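UBX domain-containing protein 7 (PDB 5X3P) links neddylated cullin-RING ubiquitin ligases to the segregase VCP/p97 as a ubiquitin-binding adapter, with the UBX domain making the p97 contact. Local coordinates at residues Y62-M66 with Q67-L71; E47-N51 with F52-K56; L30-V33 with K34-S38. The protein carries 1 engineered substitution. All blocks are in the same frame, centred on the assembly; numbering follows the deposited sequence.

Interaction 1: Y62-M66 with Q67-L71. Engineered in segment 62-66: Met-66 (natural residue Leu).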
loop_
_atom_site.group_PDB
_atom_site.type_symbol
_atom_site.label_atom_id
_atom_site.label_comp_id
_atom_site.label_asym_id
_atom_site.label_seq_id
_atom_site.Cartn_x
_atom_site.Cartn_y
_atom_site.Cartn_z
ATOM N N TYR A 62 -3.308 10.593 0.392
ATOM C CA TYR A 62 -2.481 9.789 1.300
ATOM C C TYR A 62 -2.809 10.061 2.783
ATOM O O TYR A 62 -2.412 9.306 3.679
ATOM C CB TYR A 62 -0.989 9.986 0.981
ATOM C CG TYR A 62 -0.566 9.394 -0.370
ATOM C CD1 TYR A 62 -1.360 8.434 -1.016
ATOM C CD2 TYR A 62 0.623 9.787 -0.997
ATOM C CE1 TYR A 62 -0.985 7.890 -2.249
ATOM C CE2 TYR A 62 1.014 9.230 -2.232
ATOM C CZ TYR A 62 0.203 8.292 -2.847
ATOM O OH TYR A 62 0.577 7.744 -4.063
ATOM N N ASP A 63 -3.560 11.127 3.040
ATOM C CA ASP A 63 -3.879 11.506 4.416
ATOM C C ASP A 63 -5.068 10.723 5.014
ATOM O O ASP A 63 -5.348 10.826 6.220
ATOM C CB ASP A 63 -4.138 13.017 4.501
ATOM C CG ASP A 63 -3.820 13.579 5.861
ATOM O OD1 ASP A 63 -2.778 13.189 6.423
ATOM O OD2 ASP A 63 -4.617 14.403 6.375
ATOM N N ILE A 64 -5.767 9.939 4.192
ATOM C CA ILE A 64 -6.881 9.137 4.716
ATOM C C ILE A 64 -6.365 7.817 5.294
ATOM O O ILE A 64 -5.267 7.376 4.972
ATOM C CB ILE A 64 -7.982 8.866 3.667
ATOM C CG1 ILE A 64 -7.531 7.822 2.634
ATOM C CG2 ILE A 64 -8.403 10.174 2.996
ATOM C CD1 ILE A 64 -8.592 7.517 1.590
ATOM N N THR A 65 -7.171 7.185 6.140
ATOM C CA THR A 65 -6.748 5.975 6.826
ATOM C C THR A 65 -7.049 4.777 5.966
ATOM O O THR A 65 -7.815 4.885 5.010
ATOM C CB THR A 65 -7.508 5.785 8.144
ATOM O OG1 THR A 65 -8.892 5.591 7.845
ATOM C CG2 THR A 65 -7.334 6.994 9.067
HETATM N N MSE A 66 -6.471 3.630 6.330
HETATM C CA MSE A 66 -6.734 2.367 5.645
HETATM C C MSE A 66 -8.229 2.077 5.626
HETATM O O MSE A 66 -8.778 1.603 4.619
HETATM C CB MSE A 66 -6.031 1.214 6.372
HETATM C CG MSE A 66 -4.636 1.528 6.828
HETATM SE SE MSE A 66 -3.373 1.453 5.340
HETATM C CE MSE A 66 -1.936 2.395 6.234
ATOM N N GLN A 67 -8.886 2.337 6.757
ATOM C CA GLN A 67 -10.329 2.125 6.866
ATOM C C GLN A 67 -11.087 3.087 5.957
ATOM O O GLN A 67 -12.030 2.682 5.266
ATOM C CB GLN A 67 -10.813 2.275 8.322
ATOM C CG GLN A 67 -12.325 2.116 8.503
ATOM C CD GLN A 67 -12.795 2.311 9.953
ATOM O OE1 GLN A 67 -12.058 2.050 10.899
ATOM N NE2 GLN A 67 -14.027 2.773 10.121
ATOM N N GLU A 68 -10.682 4.362 5.950
ATOM C CA GLU A 68 -11.322 5.337 5.056
ATOM C C GLU A 68 -11.079 4.981 3.582
ATOM O O GLU A 68 -11.932 5.217 2.723
ATOM C CB GLU A 68 -10.838 6.760 5.369
ATOM C CG GLU A 68 -11.530 7.399 6.582
ATOM C CD GLU A 68 -10.692 8.495 7.191
ATOM O OE1 GLU A 68 -9.513 8.604 6.797
ATOM O OE2 GLU A 68 -11.196 9.242 8.065
ATOM N N ALA A 69 -9.920 4.397 3.297
ATOM C CA ALA A 69 -9.583 3.971 1.929
ATOM C C ALA A 69 -10.399 2.747 1.511
ATOM O O ALA A 69 -10.475 2.406 0.324
ATOM C CB ALA A 69 -8.096 3.694 1.814
ATOM N N GLY A 70 -11.019 2.086 2.487
ATOM C CA GLY A 70 -11.819 0.903 2.214
ATOM C C GLY A 70 -11.028 -0.380 2.029
ATOM O O GLY A 70 -11.521 -1.331 1.413
ATOM N N LEU A 71 -9.807 -0.427 2.565
ATOM C CA LEU A 71 -8.984 -1.639 2.452
ATOM C C LEU A 71 -9.635 -2.785 3.216
ATOM O O LEU A 71 -10.360 -2.557 4.198
ATOM C CB LEU A 71 -7.574 -1.407 2.993
ATOM C CG LEU A 71 -6.702 -0.420 2.219
ATOM C CD1 LEU A 71 -5.237 -0.751 2.472
ATOM C CD2 LEU A 71 -7.022 -0.431 0.724
HETATM O O HOH W 1 -8.072 10.673 8.074
#
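The flat carboxylate of Glu-68 receives the backbone N-H of Thr-65 on the anti side of OE1, 24° out of its plane, with Thr-65 N to Glu-68 OE1 2.8 Å. A water donates to the same oxygen and also to Asp-63 O, while Ile-64 CB and Thr-65 CG2 lean on it, each 3.5 Å from Glu-68 OE1. In return, Glu-68 N donates to Thr-65 OG1 at 2.9 Å, which completes a capping box at the start of the short helix 66-69 of the UBX domain. Thr-65 is the N-cap: a chi1 of 64° swings its OG1 toward the first turn of the helix, where Glu-68 N meets it. Its carbonyl oxygen then accepts from Ala-69 N. On the flank of the turn, Ile-64 lays CD1 against Ala-69, 3.9 Å from its CB. Met-66, an engineered selenomethionine where leucine is natural, bends at chi2 (-77°) and crosses the Leu-71 side chain, Met-66 SE to Leu-71 CD1 4.1 Å, and its side chain also touches Ala-27 and Leu-29. After one turn the helix closes at Gly-70, whose positive phi completes a Schellman motif. The chain comes back there through Leu-71 N, which donates to Met-66 O at 3.1 Å, nearly in line with the carbonyl bond.

Interaction 2: E47-N51 with F52-K56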
loop_
_atom_site.group_PDB
_atom_site.type_symbol
_atom_site.label_atom_id
_atom_site.label_comp_id
_atom_site.label_asym_id
_atom_site.label_seq_id
_atom_site.Cartn_x
_atom_site.Cartn_y
_atom_site.Cartn_z
ATOM N N GLU A 47 3.869 3.632 -7.786
ATOM C CA GLU A 47 2.533 3.779 -7.204
ATOM C C GLU A 47 2.120 2.418 -6.659
ATOM O O GLU A 47 2.761 1.395 -6.969
ATOM C CB GLU A 47 1.531 4.250 -8.249
ATOM C CG GLU A 47 1.396 3.327 -9.478
ATOM C CD GLU A 47 0.397 3.868 -10.476
ATOM O OE1 GLU A 47 -0.684 4.308 -10.037
ATOM O OE2 GLU A 47 0.690 3.879 -11.688
ATOM N N LEU A 48 1.080 2.386 -5.838
ATOM C CA LEU A 48 0.668 1.132 -5.228
ATOM C C LEU A 48 -0.685 0.747 -5.822
ATOM O O LEU A 48 -1.539 1.607 -6.040
ATOM C CB LEU A 48 0.583 1.279 -3.701
ATOM C CG LEU A 48 1.837 1.925 -3.101
ATOM C CD1 LEU A 48 1.626 2.288 -1.637
ATOM C CD2 LEU A 48 3.022 0.994 -3.251
ATOM N N LEU A 49 -0.864 -0.537 -6.110
ATOM C CA LEU A 49 -2.134 -1.054 -6.617
ATOM C C LEU A 49 -2.491 -2.266 -5.791
ATOM O O LEU A 49 -1.641 -3.119 -5.586
ATOM C CB LEU A 49 -2.012 -1.471 -8.082
ATOM C CG LEU A 49 -2.203 -0.375 -9.128
ATOM C CD1 LEU A 49 -0.913 0.399 -9.334
ATOM C CD2 LEU A 49 -2.711 -0.946 -10.454
ATOM N N THR A 50 -3.729 -2.354 -5.305
ATOM C CA THR A 50 -4.138 -3.560 -4.584
ATOM C C THR A 50 -4.651 -4.564 -5.588
ATOM O O THR A 50 -5.193 -4.175 -6.622
ATOM C CB THR A 50 -5.229 -3.293 -3.519
ATOM O OG1 THR A 50 -6.387 -2.726 -4.156
ATOM C CG2 THR A 50 -4.699 -2.360 -2.429
ATOM N N ASN A 51 -4.506 -5.852 -5.285
ATOM C CA ASN A 51 -4.938 -6.885 -6.235
ATOM C C ASN A 51 -6.459 -7.072 -6.322
ATOM O O ASN A 51 -7.062 -6.895 -7.382
ATOM C CB ASN A 51 -4.279 -8.233 -5.934
ATOM C CG ASN A 51 -4.478 -9.235 -7.068
ATOM O OD1 ASN A 51 -4.496 -8.861 -8.241
ATOM N ND2 ASN A 51 -4.657 -10.503 -6.720
ATOM N N PHE A 52 -7.060 -7.464 -5.204
ATOM C CA PHE A 52 -8.504 -7.637 -5.121
ATOM C C PHE A 52 -8.988 -7.225 -3.738
ATOM O O PHE A 52 -8.532 -7.781 -2.745
ATOM C CB PHE A 52 -8.935 -9.084 -5.423
ATOM C CG PHE A 52 -10.441 -9.255 -5.507
ATOM C CD1 PHE A 52 -11.204 -9.435 -4.353
ATOM C CD2 PHE A 52 -11.094 -9.192 -6.731
ATOM C CE1 PHE A 52 -12.583 -9.563 -4.419
ATOM C CE2 PHE A 52 -12.472 -9.336 -6.808
ATOM C CZ PHE A 52 -13.219 -9.510 -5.645
ATOM N N PRO A 53 -9.903 -6.240 -3.661
ATOM C CA PRO A 53 -10.394 -5.404 -4.774
ATOM C C PRO A 53 -9.271 -4.608 -5.447
ATOM O O PRO A 53 -8.214 -4.361 -4.838
ATOM C CB PRO A 53 -11.400 -4.452 -4.104
ATOM C CG PRO A 53 -11.242 -4.662 -2.602
ATOM C CD PRO A 53 -10.630 -5.996 -2.401
ATOM N N ARG A 54 -9.474 -4.269 -6.715
ATOM C CA ARG A 54 -8.467 -3.543 -7.467
ATOM C C ARG A 54 -8.618 -2.050 -7.197
ATOM O O ARG A 54 -9.685 -1.473 -7.391
ATOM C CB ARG A 54 -8.594 -3.822 -8.962
ATOM C CG ARG A 54 -7.580 -3.064 -9.807
ATOM C CD ARG A 54 -7.695 -3.436 -11.277
ATOM N NE ARG A 54 -6.924 -2.540 -12.146
ATOM C CZ ARG A 54 -5.647 -2.724 -12.477
ATOM N NH1 ARG A 54 -4.981 -3.770 -12.002
ATOM N NH2 ARG A 54 -5.034 -1.857 -13.279
ATOM N N ARG A 55 -7.540 -1.425 -6.748
ATOM C CA ARG A 55 -7.578 -0.020 -6.387
ATOM C C ARG A 55 -6.252 0.594 -6.784
ATOM O O ARG A 55 -5.205 -0.014 -6.583
ATOM C CB ARG A 55 -7.776 0.120 -4.871
ATOM C CG ARG A 55 -9.205 -0.132 -4.368
ATOM C CD ARG A 55 -9.216 -0.231 -2.851
ATOM N NE ARG A 55 -8.439 -1.399 -2.531
ATOM C CZ ARG A 55 -8.788 -2.371 -1.713
ATOM N NH1 ARG A 55 -9.913 -2.339 -1.009
ATOM N NH2 ARG A 55 -7.960 -3.377 -1.600
ATOM N N LYS A 56 -6.292 1.787 -7.361
ATOM C CA LYS A 56 -5.072 2.551 -7.552
ATOM C C LYS A 56 -4.969 3.451 -6.332
ATOM O O LYS A 56 -5.707 4.440 -6.224
ATOM C CB LYS A 56 -5.153 3.385 -8.829
ATOM C CG LYS A 56 -5.478 2.588 -10.091
ATOM C CD LYS A 56 -4.252 2.418 -10.987
ATOM C CE LYS A 56 -4.635 1.918 -12.390
ATOM N NZ LYS A 56 -5.395 2.926 -13.199
#
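Glu-47, near the start of strand 46-50 of this antiparallel beta hairpin (46-50 with 55-56) in the UBX domain, brings OE1 within 4.1 Å of Lys-56 CD, the two charged ends staying apart. Leu-48 turns to helix 29-38. Leu-49 forms a non-hydrogen-bonded pair with Lys-56; its CD2 packs alongside Lys-56 CD at 3.7 Å and over one face of the Arg-54 guanidinium. Thr-50 is the hub. Thr-50 N donates to Arg-55 O at 3.0 Å, and with chi1 at 59° Thr-50 OG1 faces the turn and gives its proton to Pro-53 O over a short 2.5 Å. Thr-50 OG1 also accepts from Arg-55 NE at 2.9 Å, 17° out of the guanidinium plane. Past this, Arg-55 NH2 is salt-bridged to Glu-75. A leucine in place of Arg-55 would probably leave Glu-75 without its ion-pair mate and Thr-50 OG1 without the N-H of the guanidinium side chain. From Asn-51 the chain turns into Phe-52, joined by a cis peptide to Pro-53 and followed by Arg-54: the Phe-Pro-Arg loop that, as in related UBX domains, probably enters p97. Across the turn, Arg-54 CA approaches Thr-50 O in a CH...O contact of 3.4 Å.

Interaction 3: L30-V33 with K34-S38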
loop_
_atom_site.group_PDB
_atom_site.type_symbol
_atom_site.label_atom_id
_atom_site.label_comp_id
_atom_site.label_asym_id
_atom_site.label_seq_id
_atom_site.Cartn_x
_atom_site.Cartn_y
_atom_site.Cartn_z
ATOM N N LEU A 30 -0.440 7.160 3.945
ATOM C CA LEU A 30 0.921 7.710 3.876
ATOM C C LEU A 30 1.960 6.798 4.527
ATOM O O LEU A 30 3.085 6.679 4.046
ATOM C CB LEU A 30 0.970 9.110 4.507
ATOM C CG LEU A 30 2.275 9.908 4.377
ATOM C CD1 LEU A 30 2.736 9.915 2.937
ATOM C CD2 LEU A 30 2.075 11.351 4.869
ATOM N N ALA A 31 1.569 6.126 5.607
ATOM C CA ALA A 31 2.466 5.205 6.296
ATOM C C ALA A 31 2.949 4.096 5.359
ATOM O O ALA A 31 4.134 3.724 5.358
ATOM C CB ALA A 31 1.776 4.618 7.525
ATOM N N LEU A 32 2.019 3.568 4.569
ATOM C CA LEU A 32 2.344 2.532 3.590
ATOM C C LEU A 32 3.211 3.096 2.460
ATOM O O LEU A 32 4.186 2.452 2.041
ATOM C CB LEU A 32 1.057 1.948 3.003
ATOM C CG LEU A 32 1.228 0.938 1.875
ATOM C CD1 LEU A 32 2.148 -0.197 2.356
ATOM C CD2 LEU A 32 -0.176 0.424 1.451
ATOM N N VAL A 33 2.846 4.285 1.964
ATOM C CA VAL A 33 3.623 4.959 0.920
ATOM C C VAL A 33 5.050 5.198 1.386
ATOM O O VAL A 33 5.996 4.944 0.642
ATOM C CB VAL A 33 2.974 6.302 0.502
ATOM C CG1 VAL A 33 3.890 7.097 -0.443
ATOM C CG2 VAL A 33 1.632 6.039 -0.184
ATOM N N LYS A 34 5.198 5.681 2.620
ATOM C CA LYS A 34 6.522 5.955 3.177
ATOM C C LYS A 34 7.309 4.673 3.430
ATOM O O LYS A 34 8.520 4.637 3.249
ATOM C CB LYS A 34 6.424 6.786 4.470
ATOM C CG LYS A 34 6.211 8.299 4.252
ATOM C CD LYS A 34 6.034 9.076 5.590
ATOM C CE LYS A 34 7.235 8.927 6.547
ATOM N NZ LYS A 34 7.106 7.791 7.519
ATOM N N HIS A 35 6.626 3.611 3.848
ATOM C CA HIS A 35 7.315 2.341 4.028
ATOM C C HIS A 35 7.908 1.840 2.721
ATOM O O HIS A 35 9.051 1.379 2.679
ATOM C CB HIS A 35 6.404 1.265 4.604
ATOM C CG HIS A 35 7.084 -0.059 4.734
ATOM N ND1 HIS A 35 7.992 -0.329 5.734
ATOM C CD2 HIS A 35 7.038 -1.168 3.955
ATOM C CE1 HIS A 35 8.451 -1.559 5.588
ATOM N NE2 HIS A 35 7.886 -2.093 4.517
ATOM N N VAL A 36 7.128 1.915 1.644
ATOM C CA VAL A 36 7.612 1.461 0.344
ATOM C C VAL A 36 8.753 2.352 -0.166
ATOM O O VAL A 36 9.695 1.879 -0.804
ATOM C CB VAL A 36 6.448 1.366 -0.678
ATOM C CG1 VAL A 36 6.970 1.130 -2.078
ATOM C CG2 VAL A 36 5.490 0.240 -0.265
ATOM N N GLN A 37 8.657 3.645 0.136
ATOM C CA GLN A 37 9.703 4.612 -0.188
ATOM C C GLN A 37 11.023 4.262 0.506
ATOM O O GLN A 37 12.096 4.311 -0.103
ATOM C CB GLN A 37 9.240 6.005 0.234
ATOM C CG GLN A 37 9.973 7.149 -0.418
ATOM C CD GLN A 37 9.078 8.372 -0.525
ATOM O OE1 GLN A 37 8.546 8.687 -1.607
ATOM N NE2 GLN A 37 8.879 9.059 0.609
ATOM N N SER A 38 10.949 3.892 1.779
ATOM C CA SER A 38 12.157 3.520 2.515
ATOM C C SER A 38 12.775 2.232 1.964
ATOM O O SER A 38 13.949 1.957 2.205
ATOM C CB SER A 38 11.862 3.347 4.004
ATOM O OG SER A 38 11.438 2.018 4.260
#
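Leu-32 and Val-36, one turn apart on helix 29-38, belong to the tightly packed side of this contact, where the helix lies on the beta sheet of the ubiquitin-like UBX fold. They are buried there together with Val-33, all three packing on Leu-48 of strand 46-50. Leu-32 also reaches Leu-9 and Leu-11 of strand 6-12 and Ile-21 and Leu-23 of strand 18-24. Between themselves the two touch lightly, Leu-32 CD1 to Val-36 CG2 4.3 Å. Val-36 keeps CG2 beside its backbone N, which brings that methyl to 3.5 Å from Leu-32 O, just beyond the oxygen that also accepts from Val-36 N. Four successive i to i+4 bonds tie the two segments; the shortest is Lys-34 N to Leu-30 O, 2.7 Å.

The outer side is open to solvent at Lys-34. Its aliphatic chain crosses Leu-30, with Lys-34 CD 4.0 Å from Leu-30 CG, before it bends at chi3 and chi4 and takes its ammonium end away from the leucine. Farther along, exposed Ser-38 folds OG back to donate to His-35 O at 2.9 Å. His-35 lies at the border, touching Leu-11 and Ile-21, with NE2 hydrogen-bonded to Glu-19; on the other flank Gln-37 OE1 accepts from Asn-43 N. The chemistry is that of an amphipathic helix: aliphatic branches seal the sheet-facing side, the polar ends of His-35 and Gln-37 fasten the flanks to neighbouring parts of the chain, and the charge of Lys-34 is left toward solvent.

Along the chain the order is interaction 3, then interaction 2, then interaction 1, all within one UBX domain. Their centres lie 13 to 15 Å apart, yet each pair touches. Helix 29-38 of interaction 3 lies on one face of the five-stranded sheet, where Leu-48 of interaction 2 packs against Leu-32, Val-33 and Val-36. The edge hairpin of interaction 2 meets interaction 1 where Leu-71 packs on the Arg-55 guanidinium. The loop leading into helix 66-69 returns to helix 29-38, Tyr-62 resting on Val-33 and probably bonding to Leu-30 through its backbone. The hairpin that carries the Phe-Pro-Arg turn, probably the p97-binding element as in related UBX domains, thus lies at the sheet's edge, in touch with both other contacts.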